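Local coordinates for protein Nsp15 (Middle East respiratory syndrome-related coronavirus, PDB 5YVD) that probably cleaves RNA at uridylates, as a uridylate-specific endoribonuclease of the coronavirus EndoU family that assembles from six chains, at residues F237-L248 and T282-D293; Y222-V233 and F299-L308. All blocks are in the same frame, centred on the assembly; numbering follows the deposited sequence.

From the N terminus, the chain passes the oligomerisation and middle regions before reaching the endoribonuclease region, which holds both contacts. Residues 222-233 come first and lead into helix 229-234. The loop 237-248 follows, and interaction 1 closes when the chain returns along strand 285-291, an outer strand of a three-stranded antiparallel sheet. Helix 296-304 comes next and brings residues 299-308 back to 222-233, so interaction 2 closes a larger loop with interaction 1 nested inside it. The two contacts also meet directly: the backbone N atoms of L245 and H246 probably hydrogen-bond to H231 O and V232 O, joining the loop to the helix before it.

Interaction 1. Residues F237-L248 and T282-D293; sequences FSHTTLGGLHLL and TAAFKAVCSVID
The imidazole of H246 meets the backbone of S290 edge-on. Its ND1 donates to S290 O over 2.9 Å, with the acceptor in the ring plane and the nitrogen on a carbonyl lone pair, which fixes the ring's rotation. G244 O lies over one face of the ring, offset toward the rim, and C289 SG approaches obliquely, 4.9 Å from the ring centroid. K286 comes from strand 285-291 too, ahead of the corner at A287. Its CG stands anti to the backbone N (chi1 -175°), and bends further along the chain bring NZ to two carbonyls of the loop: L242 O at 2.7 Å and G244 O at 3.1 Å, the second on a lone pair. A long, flexible lysine can satisfy both, and G244, as a glycine, readily takes the positive phi (59°) found there.

H246 NE2 lies 4.2 Å from K286 NZ and hydrogen-bonds to a glycerol, probably from the crystallisation liquor. With H231 nearby, this is consistent with the His-His-Lys active site of the EndoU family, here formed where a loop runs beside an edge strand.

On one flank, L242 CB packs beside K286 CB, and the methyl of A284, small enough to sit close to the backbone, faces H239 O and F237 O. T282 OG1 accepts from A284 N in an ST turn. On the other flank, I292 N bonds to H246 O at 3.0 Å and L248 N to I292 O at 2.9 Å. L248 CD2 lies obliquely across D293, 3.6 Å from its CG, while the D293 carboxylate forms a salt bridge with R195.

Interaction 2. Residues Y222-V233 and F299-L308; sequences YGLENYAFEHVV and FVMILKSQDL
K304 NZ donates to Y222 O over 3.1 Å, meeting the oxygen nearly along the C=O axis (166°). Beyond CG the lysine is extended, a shape that lets it span from the last turn of one helix to the loop after another. Within the EndoU endoribonuclease domain, helix 299-304 packs here against the loop after helix 215-221 and the start of helix 229-233. The short helical segments run at 124° with axes 13.5 Å apart, a separation bridged by side chains such as the rings of F229 and F299.

Y227 closes a type I turn that begins at L224, its N bonded to L224 O. With CG anti to the carbonyl carbon (chi1 -62°), its ring lies along L303, sliding past in the opposite direction, with CD1 3.9 Å from L303 CB. It crosses the aliphatic part of K304 at about a right angle, its OH 3.8 Å from K304 CG, so the lysine offers an apolar stem and a polar end.

Deeper in, F229 has L224 CD1 over one face and V233 CG2 over the other, a site that suits a flat, apolar ring. L303 CD1 meets its edge near the ring plane, 4.0 Å from CE2, while V300 CG2 comes obliquely to within 3.7 Å of CZ. F299 slides past F229 in the opposite direction, and V232 CG1 lies at the edge of the F299 ring, 3.7 Å from its CZ.

Interaction 1. Residues F237-L248 and T282-D293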
loop_
_atom_site.group_PDB
_atom_site.type_symbol
_atom_site.label_atom_id
_atom_site.label_comp_id
_atom_site.label_asym_id
_atom_site.label_seq_id
_atom_site.Cartn_x
_atom_site.Cartn_y
_atom_site.Cartn_z
ATOM N N PHE A 237 -9.186 -7.194 -43.313
ATOM C CA PHE A 237 -7.872 -7.263 -42.678
ATOM C C PHE A 237 -6.746 -7.144 -43.708
ATOM O O PHE A 237 -5.601 -7.498 -43.408
ATOM C CB PHE A 237 -7.761 -8.585 -41.906
ATOM C CG PHE A 237 -8.981 -8.882 -41.084
ATOM C CD1 PHE A 237 -9.079 -8.412 -39.773
ATOM C CD2 PHE A 237 -10.058 -9.559 -41.636
ATOM C CE1 PHE A 237 -10.222 -8.632 -39.023
ATOM C CE2 PHE A 237 -11.199 -9.786 -40.894
ATOM C CZ PHE A 237 -11.286 -9.322 -39.586
ATOM N N SER A 238 -7.071 -6.632 -44.907
ATOM C CA SER A 238 -6.078 -6.421 -45.983
ATOM C C SER A 238 -5.287 -5.091 -45.863
ATOM O O SER A 238 -4.278 -4.917 -46.527
ATOM C CB SER A 238 -6.755 -6.461 -47.352
ATOM O OG SER A 238 -7.485 -5.247 -47.551
ATOM N N HIS A 239 -5.740 -4.177 -45.015
ATOM C CA HIS A 239 -5.161 -2.839 -44.928
ATOM C C HIS A 239 -4.481 -2.569 -43.597
ATOM O O HIS A 239 -4.697 -3.277 -42.601
ATOM C CB HIS A 239 -6.243 -1.796 -45.146
ATOM C CG HIS A 239 -6.723 -1.760 -46.545
ATOM N ND1 HIS A 239 -7.897 -2.361 -46.942
ATOM C CD2 HIS A 239 -6.148 -1.262 -47.664
ATOM C CE1 HIS A 239 -8.042 -2.205 -48.245
ATOM N NE2 HIS A 239 -6.997 -1.538 -48.706
ATOM N N THR A 240 -3.659 -1.523 -43.602
ATOM C CA THR A 240 -2.924 -1.117 -42.422
ATOM C C THR A 240 -3.897 -0.846 -41.257
ATOM O O THR A 240 -3.599 -1.171 -40.100
ATOM C CB THR A 240 -1.979 0.087 -42.704
ATOM O OG1 THR A 240 -1.382 0.512 -41.486
ATOM C CG2 THR A 240 -2.716 1.306 -43.307
ATOM N N THR A 241 -5.060 -0.269 -41.550
ATOM C CA THR A 241 -6.053 -0.141 -40.495
ATOM C C THR A 241 -7.173 -1.120 -40.769
ATOM O O THR A 241 -7.750 -1.128 -41.838
ATOM C CB THR A 241 -6.585 1.301 -40.262
ATOM O OG1 THR A 241 -7.034 1.829 -41.491
ATOM C CG2 THR A 241 -5.486 2.207 -39.715
ATOM N N LEU A 242 -7.415 -1.971 -39.774
ATOM C CA LEU A 242 -8.491 -2.965 -39.759
ATOM C C LEU A 242 -9.856 -2.340 -40.153
ATOM O O LEU A 242 -10.367 -1.460 -39.456
ATOM C CB LEU A 242 -8.528 -3.590 -38.353
ATOM C CG LEU A 242 -9.290 -4.896 -38.114
ATOM C CD1 LEU A 242 -8.656 -5.718 -36.985
ATOM C CD2 LEU A 242 -10.771 -4.627 -37.852
ATOM N N GLY A 243 -10.433 -2.796 -41.268
ATOM C CA GLY A 243 -11.682 -2.247 -41.792
ATOM C C GLY A 243 -12.941 -2.893 -41.228
ATOM O O GLY A 243 -13.019 -4.101 -41.087
ATOM N N GLY A 244 -13.936 -2.077 -40.919
ATOM C CA GLY A 244 -15.219 -2.562 -40.445
ATOM C C GLY A 244 -15.159 -3.394 -39.174
ATOM O O GLY A 244 -14.502 -3.015 -38.190
ATOM N N LEU A 245 -15.858 -4.532 -39.222
ATOM C CA LEU A 245 -15.982 -5.473 -38.118
ATOM C C LEU A 245 -16.713 -4.843 -36.917
ATOM O O LEU A 245 -16.155 -4.718 -35.842
ATOM C CB LEU A 245 -14.612 -6.037 -37.731
ATOM C CG LEU A 245 -14.628 -7.346 -36.927
ATOM C CD1 LEU A 245 -14.990 -8.579 -37.767
ATOM C CD2 LEU A 245 -13.284 -7.570 -36.239
ATOM N N HIS A 246 -17.974 -4.467 -37.107
ATOM C CA HIS A 246 -18.721 -3.763 -36.071
ATOM C C HIS A 246 -19.807 -4.627 -35.400
ATOM O O HIS A 246 -20.538 -4.153 -34.520
ATOM C CB HIS A 246 -19.289 -2.463 -36.649
ATOM C CG HIS A 246 -18.225 -1.507 -37.116
ATOM N ND1 HIS A 246 -17.375 -0.853 -36.247
ATOM C CD2 HIS A 246 -17.848 -1.130 -38.360
ATOM C CE1 HIS A 246 -16.525 -0.113 -36.936
ATOM N NE2 HIS A 246 -16.793 -0.259 -38.221
ATOM N N LEU A 247 -19.883 -5.903 -35.773
ATOM C CA LEU A 247 -20.928 -6.764 -35.238
ATOM C C LEU A 247 -20.274 -7.947 -34.567
ATOM O O LEU A 247 -19.343 -8.511 -35.112
ATOM C CB LEU A 247 -21.884 -7.203 -36.344
ATOM C CG LEU A 247 -23.179 -7.837 -35.827
ATOM C CD1 LEU A 247 -24.107 -6.761 -35.288
ATOM C CD2 LEU A 247 -23.888 -8.667 -36.897
ATOM N N LEU A 248 -20.755 -8.322 -33.385
ATOM C CA LEU A 248 -20.003 -9.238 -32.539
ATOM C C LEU A 248 -19.877 -10.619 -33.159
ATOM O O LEU A 248 -18.819 -11.255 -33.070
ATOM C CB LEU A 248 -20.577 -9.360 -31.134
ATOM C CG LEU A 248 -19.777 -10.353 -30.251
ATOM C CD1 LEU A 248 -18.388 -9.813 -29.910
ATOM C CD2 LEU A 248 -20.505 -10.735 -28.963
ATOM N N THR A 282 -1.682 -10.119 -40.791
ATOM C CA THR A 282 -1.584 -8.958 -41.655
ATOM C C THR A 282 -1.132 -7.718 -40.899
ATOM O O THR A 282 -0.872 -6.667 -41.485
ATOM C CB THR A 282 -2.964 -8.658 -42.216
ATOM O OG1 THR A 282 -3.775 -8.142 -41.166
ATOM C CG2 THR A 282 -3.600 -9.934 -42.768
ATOM N N ALA A 283 -1.084 -7.827 -39.585
ATOM C CA ALA A 283 -0.759 -6.699 -38.747
ATOM C C ALA A 283 -1.777 -5.559 -38.871
ATOM O O ALA A 283 -1.519 -4.449 -38.434
ATOM C CB ALA A 283 0.652 -6.214 -39.049
ATOM N N ALA A 284 -2.941 -5.841 -39.442
ATOM C CA ALA A 284 -3.988 -4.844 -39.518
ATOM C C ALA A 284 -4.454 -4.559 -38.075
ATOM O O ALA A 284 -4.569 -5.483 -37.237
ATOM C CB ALA A 284 -5.137 -5.337 -40.386
ATOM N N PHE A 285 -4.692 -3.279 -37.780
ATOM C CA PHE A 285 -5.093 -2.897 -36.450
ATOM C C PHE A 285 -6.015 -1.688 -36.432
ATOM O O PHE A 285 -5.980 -0.841 -37.326
ATOM C CB PHE A 285 -3.856 -2.624 -35.609
ATOM C CG PHE A 285 -3.594 -1.179 -35.374
ATOM C CD1 PHE A 285 -4.021 -0.572 -34.220
ATOM C CD2 PHE A 285 -2.911 -0.421 -36.315
ATOM C CE1 PHE A 285 -3.772 0.770 -33.998
ATOM C CE2 PHE A 285 -2.651 0.931 -36.103
ATOM C CZ PHE A 285 -3.084 1.522 -34.937
ATOM N N LYS A 286 -6.840 -1.617 -35.392
ATOM C CA LYS A 286 -7.673 -0.454 -35.152
ATOM C C LYS A 286 -7.803 -0.209 -33.668
ATOM O O LYS A 286 -8.296 -1.062 -32.945
ATOM C CB LYS A 286 -9.029 -0.651 -35.769
ATOM C CG LYS A 286 -9.914 0.564 -35.666
ATOM C CD LYS A 286 -10.803 0.700 -36.900
ATOM C CE LYS A 286 -11.915 -0.355 -36.897
ATOM N NZ LYS A 286 -12.576 -0.584 -38.221
ATOM N N ALA A 287 -7.383 0.978 -33.224
ATOM C CA ALA A 287 -7.399 1.351 -31.805
ATOM C C ALA A 287 -8.793 1.403 -31.229
ATOM O O ALA A 287 -8.965 1.135 -30.048
ATOM C CB ALA A 287 -6.715 2.692 -31.594
ATOM N N VAL A 288 -9.785 1.755 -32.054
ATOM C CA VAL A 288 -11.175 1.870 -31.583
ATOM C C VAL A 288 -12.144 1.255 -32.569
ATOM O O VAL A 288 -12.623 1.938 -33.474
ATOM C CB VAL A 288 -11.626 3.331 -31.346
ATOM C CG1 VAL A 288 -12.931 3.362 -30.540
ATOM C CG2 VAL A 288 -10.545 4.133 -30.650
ATOM N N CYS A 289 -12.452 -0.024 -32.361
ATOM C CA CYS A 289 -13.388 -0.736 -33.200
ATOM C C CYS A 289 -14.623 -0.939 -32.368
ATOM O O CYS A 289 -14.631 -1.765 -31.455
ATOM C CB CYS A 289 -12.814 -2.091 -33.635
ATOM S SG CYS A 289 -13.917 -3.014 -34.756
ATOM N N SER A 290 -15.662 -0.169 -32.667
ATOM C CA SER A 290 -16.901 -0.223 -31.917
ATOM C C SER A 290 -17.742 -1.438 -32.338
ATOM O O SER A 290 -17.906 -1.727 -33.527
ATOM C CB SER A 290 -17.665 1.088 -32.108
ATOM O OG SER A 290 -17.439 1.635 -33.402
ATOM N N VAL A 291 -18.289 -2.149 -31.361
ATOM C CA VAL A 291 -18.941 -3.420 -31.641
ATOM C C VAL A 291 -20.244 -3.586 -30.881
ATOM O O VAL A 291 -20.295 -3.378 -29.674
ATOM C CB VAL A 291 -18.003 -4.593 -31.292
ATOM C CG1 VAL A 291 -18.684 -5.927 -31.576
ATOM C CG2 VAL A 291 -16.699 -4.471 -32.065
ATOM N N ILE A 292 -21.285 -3.995 -31.601
ATOM C CA ILE A 292 -22.583 -4.323 -31.007
ATOM C C ILE A 292 -22.882 -5.793 -31.254
ATOM O O ILE A 292 -22.612 -6.313 -32.333
ATOM C CB ILE A 292 -23.721 -3.535 -31.658
ATOM C CG1 ILE A 292 -23.289 -2.113 -31.960
ATOM C CG2 ILE A 292 -24.943 -3.504 -30.765
ATOM C CD1 ILE A 292 -23.052 -1.271 -30.710
ATOM N N ASP A 293 -23.461 -6.448 -30.263
ATOM C CA ASP A 293 -23.890 -7.830 -30.390
ATOM C C ASP A 293 -25.397 -7.871 -30.619
ATOM O O ASP A 293 -26.169 -8.142 -29.708
ATOM C CB ASP A 293 -23.508 -8.605 -29.131
ATOM C CG ASP A 293 -24.033 -10.012 -29.130
ATOM O OD1 ASP A 293 -24.151 -10.587 -28.042
ATOM O OD2 ASP A 293 -24.317 -10.563 -30.208
HETATM O O HOH W 1 -1.039 -2.062 -39.102
#

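Interaction 2. Residues Y222-V233 and F299-L308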
loop_
_atom_site.group_PDB
_atom_site.type_symbol
_atom_site.label_atom_id
_atom_site.label_comp_id
_atom_site.label_asym_id
_atom_site.label_seq_id
_atom_site.Cartn_x
_atom_site.Cartn_y
_atom_site.Cartn_z
ATOM N N TYR A 222 -28.733 -14.631 -48.732
ATOM C CA TYR A 222 -29.608 -13.703 -47.987
ATOM C C TYR A 222 -29.778 -12.354 -48.701
ATOM O O TYR A 222 -30.374 -11.429 -48.144
ATOM C CB TYR A 222 -29.104 -13.527 -46.541
ATOM C CG TYR A 222 -29.280 -14.783 -45.703
ATOM C CD1 TYR A 222 -28.199 -15.611 -45.414
ATOM C CD2 TYR A 222 -30.535 -15.156 -45.222
ATOM C CE1 TYR A 222 -28.363 -16.773 -44.676
ATOM C CE2 TYR A 222 -30.709 -16.316 -44.477
ATOM C CZ TYR A 222 -29.623 -17.120 -44.207
ATOM O OH TYR A 222 -29.773 -18.286 -43.496
ATOM N N GLY A 223 -29.279 -12.255 -49.937
ATOM C CA GLY A 223 -29.457 -11.048 -50.757
ATOM C C GLY A 223 -28.700 -9.827 -50.258
ATOM O O GLY A 223 -29.172 -8.701 -50.405
ATOM N N LEU A 224 -27.501 -10.026 -49.713
ATOM C CA LEU A 224 -26.762 -8.901 -49.119
ATOM C C LEU A 224 -25.743 -8.226 -50.044
ATOM O O LEU A 224 -24.926 -7.438 -49.608
ATOM C CB LEU A 224 -26.096 -9.337 -47.808
ATOM C CG LEU A 224 -27.079 -9.821 -46.733
ATOM C CD1 LEU A 224 -26.291 -10.513 -45.627
ATOM C CD2 LEU A 224 -27.937 -8.695 -46.163
ATOM N N GLU A 225 -25.816 -8.507 -51.326
ATOM C CA GLU A 225 -24.908 -7.909 -52.297
ATOM C C GLU A 225 -24.711 -6.384 -52.179
ATOM O O GLU A 225 -23.629 -5.902 -52.417
ATOM C CB GLU A 225 -25.366 -8.282 -53.710
ATOM C CG GLU A 225 -25.150 -9.756 -54.064
ATOM C CD GLU A 225 -26.344 -10.656 -53.778
ATOM O OE1 GLU A 225 -27.184 -10.324 -52.918
ATOM O OE2 GLU A 225 -26.445 -11.731 -54.405
ATOM N N ASN A 226 -25.737 -5.629 -51.793
ATOM C CA ASN A 226 -25.623 -4.159 -51.709
ATOM C C ASN A 226 -25.328 -3.595 -50.304
ATOM O O ASN A 226 -25.507 -2.391 -50.060
ATOM C CB ASN A 226 -26.913 -3.513 -52.239
ATOM C CG ASN A 226 -27.090 -3.666 -53.746
ATOM O OD1 ASN A 226 -26.211 -4.153 -54.473
ATOM N ND2 ASN A 226 -28.238 -3.220 -54.224
ATOM N N TYR A 227 -24.858 -4.446 -49.393
ATOM C CA TYR A 227 -24.784 -4.092 -47.982
ATOM C C TYR A 227 -23.389 -4.224 -47.348
ATOM O O TYR A 227 -23.239 -4.203 -46.110
ATOM C CB TYR A 227 -25.825 -4.921 -47.221
ATOM C CG TYR A 227 -27.221 -4.611 -47.681
ATOM C CD1 TYR A 227 -27.878 -3.482 -47.235
ATOM C CD2 TYR A 227 -27.857 -5.408 -48.635
ATOM C CE1 TYR A 227 -29.153 -3.168 -47.690
ATOM C CE2 TYR A 227 -29.138 -5.111 -49.091
ATOM C CZ TYR A 227 -29.780 -3.989 -48.611
ATOM O OH TYR A 227 -31.043 -3.683 -49.041
ATOM N N ALA A 228 -22.372 -4.355 -48.189
ATOM C CA ALA A 228 -20.984 -4.349 -47.743
ATOM C C ALA A 228 -20.650 -5.298 -46.596
ATOM O O ALA A 228 -19.771 -5.000 -45.788
ATOM C CB ALA A 228 -20.593 -2.932 -47.352
ATOM N N PHE A 229 -21.309 -6.448 -46.520
ATOM C CA PHE A 229 -21.071 -7.366 -45.402
ATOM C C PHE A 229 -19.599 -7.727 -45.247
ATOM O O PHE A 229 -19.124 -7.975 -44.140
ATOM C CB PHE A 229 -21.924 -8.633 -45.527
ATOM C CG PHE A 229 -23.064 -8.663 -44.575
ATOM C CD1 PHE A 229 -23.271 -9.756 -43.745
ATOM C CD2 PHE A 229 -23.905 -7.555 -44.453
ATOM C CE1 PHE A 229 -24.313 -9.751 -42.824
ATOM C CE2 PHE A 229 -24.942 -7.545 -43.528
ATOM C CZ PHE A 229 -25.144 -8.646 -42.714
ATOM N N GLU A 230 -18.887 -7.766 -46.365
ATOM C CA GLU A 230 -17.469 -8.087 -46.371
ATOM C C GLU A 230 -16.770 -7.116 -45.425
ATOM O O GLU A 230 -16.107 -7.531 -44.465
ATOM C CB GLU A 230 -16.924 -7.993 -47.815
ATOM C CG GLU A 230 -16.127 -9.181 -48.365
ATOM C CD GLU A 230 -16.725 -10.539 -48.053
ATOM O OE1 GLU A 230 -17.345 -11.131 -48.954
ATOM O OE2 GLU A 230 -16.548 -11.012 -46.904
ATOM N N HIS A 231 -16.983 -5.825 -45.663
ATOM C CA HIS A 231 -16.395 -4.766 -44.826
ATOM C C HIS A 231 -17.004 -4.742 -43.415
ATOM O O HIS A 231 -16.286 -4.834 -42.415
ATOM C CB HIS A 231 -16.591 -3.392 -45.490
ATOM C CG HIS A 231 -15.841 -2.278 -44.828
ATOM N ND1 HIS A 231 -14.537 -1.964 -45.146
ATOM C CD2 HIS A 231 -16.213 -1.400 -43.875
ATOM C CE1 HIS A 231 -14.134 -0.940 -44.416
ATOM N NE2 HIS A 231 -15.136 -0.576 -43.639
ATOM N N VAL A 232 -18.324 -4.664 -43.348
ATOM C CA VAL A 232 -18.993 -4.333 -42.105
ATOM C C VAL A 232 -18.974 -5.507 -41.119
ATOM O O VAL A 232 -18.597 -5.359 -39.958
ATOM C CB VAL A 232 -20.445 -3.849 -42.371
ATOM C CG1 VAL A 232 -21.161 -3.580 -41.069
ATOM C CG2 VAL A 232 -20.459 -2.583 -43.209
ATOM N N VAL A 233 -19.374 -6.678 -41.577
ATOM C CA VAL A 233 -19.544 -7.812 -40.677
ATOM C C VAL A 233 -18.327 -8.749 -40.667
ATOM O O VAL A 233 -17.726 -8.994 -39.616
ATOM C CB VAL A 233 -20.807 -8.590 -41.034
ATOM C CG1 VAL A 233 -21.149 -9.578 -39.929
ATOM C CG2 VAL A 233 -21.963 -7.611 -41.243
ATOM N N PHE A 299 -29.849 -6.994 -37.212
ATOM C CA PHE A 299 -28.904 -6.111 -37.887
ATOM C C PHE A 299 -29.199 -6.039 -39.379
ATOM O O PHE A 299 -29.109 -4.978 -39.985
ATOM C CB PHE A 299 -27.494 -6.625 -37.675
ATOM C CG PHE A 299 -26.424 -5.751 -38.266
ATOM C CD1 PHE A 299 -25.974 -4.642 -37.588
ATOM C CD2 PHE A 299 -25.829 -6.079 -39.474
ATOM C CE1 PHE A 299 -24.967 -3.859 -38.104
ATOM C CE2 PHE A 299 -24.815 -5.304 -40.003
ATOM C CZ PHE A 299 -24.380 -4.194 -39.311
ATOM N N VAL A 300 -29.560 -7.169 -39.967
ATOM C CA VAL A 300 -29.906 -7.195 -41.382
ATOM C C VAL A 300 -31.204 -6.390 -41.644
ATOM O O VAL A 300 -31.309 -5.613 -42.586
ATOM C CB VAL A 300 -30.034 -8.646 -41.896
ATOM C CG1 VAL A 300 -30.617 -8.671 -43.300
ATOM C CG2 VAL A 300 -28.684 -9.332 -41.880
ATOM N N MET A 301 -32.179 -6.573 -40.783
ATOM C CA MET A 301 -33.437 -5.867 -40.914
ATOM C C MET A 301 -33.194 -4.358 -40.976
ATOM O O MET A 301 -33.740 -3.671 -41.828
ATOM C CB MET A 301 -34.326 -6.250 -39.738
ATOM C CG MET A 301 -35.783 -5.899 -39.843
ATOM S SD MET A 301 -36.658 -6.846 -38.566
ATOM C CE MET A 301 -36.177 -6.015 -37.040
ATOM N N ILE A 302 -32.346 -3.855 -40.093
ATOM C CA ILE A 302 -32.091 -2.430 -40.017
ATOM C C ILE A 302 -31.500 -1.888 -41.308
ATOM O O ILE A 302 -31.889 -0.817 -41.787
ATOM C CB ILE A 302 -31.104 -2.123 -38.882
ATOM C CG1 ILE A 302 -31.823 -2.267 -37.553
ATOM C CG2 ILE A 302 -30.477 -0.724 -39.031
ATOM C CD1 ILE A 302 -30.891 -2.259 -36.371
ATOM N N LEU A 303 -30.527 -2.610 -41.851
ATOM C CA LEU A 303 -29.886 -2.175 -43.077
ATOM C C LEU A 303 -30.836 -2.126 -44.258
ATOM O O LEU A 303 -30.739 -1.231 -45.096
ATOM C CB LEU A 303 -28.755 -3.122 -43.422
ATOM C CG LEU A 303 -27.522 -2.978 -42.570
ATOM C CD1 LEU A 303 -26.490 -3.926 -43.130
ATOM C CD2 LEU A 303 -27.021 -1.543 -42.551
ATOM N N LYS A 304 -31.728 -3.110 -44.335
ATOM C CA LYS A 304 -32.655 -3.211 -45.439
ATOM C C LYS A 304 -33.783 -2.209 -45.307
ATOM O O LYS A 304 -34.602 -2.094 -46.204
ATOM C CB LYS A 304 -33.197 -4.636 -45.532
ATOM C CG LYS A 304 -32.160 -5.631 -46.035
ATOM C CD LYS A 304 -32.803 -6.969 -46.368
ATOM C CE LYS A 304 -31.875 -7.868 -47.175
ATOM N NZ LYS A 304 -32.425 -9.250 -47.266
ATOM N N SER A 305 -33.820 -1.486 -44.191
ATOM C CA SER A 305 -34.797 -0.409 -43.971
ATOM C C SER A 305 -34.317 0.934 -44.478
ATOM O O SER A 305 -35.036 1.914 -44.387
ATOM C CB SER A 305 -35.090 -0.247 -42.474
ATOM O OG SER A 305 -35.499 -1.478 -41.916
ATOM N N GLN A 306 -33.105 0.992 -45.006
ATOM C CA GLN A 306 -32.438 2.273 -45.179
ATOM C C GLN A 306 -32.276 2.665 -46.640
ATOM O O GLN A 306 -32.155 1.813 -47.521
ATOM C CB GLN A 306 -31.067 2.243 -44.498
ATOM C CG GLN A 306 -30.862 3.385 -43.510
ATOM C CD GLN A 306 -31.710 3.230 -42.268
ATOM O OE1 GLN A 306 -31.881 2.119 -41.762
ATOM N NE2 GLN A 306 -32.248 4.345 -41.766
ATOM N N ASP A 307 -32.246 3.972 -46.869
ATOM C CA ASP A 307 -32.065 4.533 -48.203
ATOM C C ASP A 307 -30.583 4.536 -48.653
ATOM O O ASP A 307 -29.727 5.274 -48.126
ATOM C CB ASP A 307 -32.670 5.943 -48.286
ATOM C CG ASP A 307 -32.904 6.380 -49.710
ATOM O OD1 ASP A 307 -34.024 6.148 -50.212
ATOM O OD2 ASP A 307 -31.957 6.906 -50.338
ATOM N N LEU A 308 -30.309 3.706 -49.654
ATOM C CA LEU A 308 -28.964 3.543 -50.183
ATOM C C LEU A 308 -28.619 4.721 -51.099
ATOM O O LEU A 308 -27.495 4.818 -51.604
ATOM C CB LEU A 308 -28.851 2.200 -50.921
ATOM C CG LEU A 308 -29.234 0.943 -50.109
ATOM C CD1 LEU A 308 -29.119 -0.317 -50.959
ATOM C CD2 LEU A 308 -28.386 0.828 -48.847
HETATM O O HOH W 2 -32.206 -0.587 -48.061
#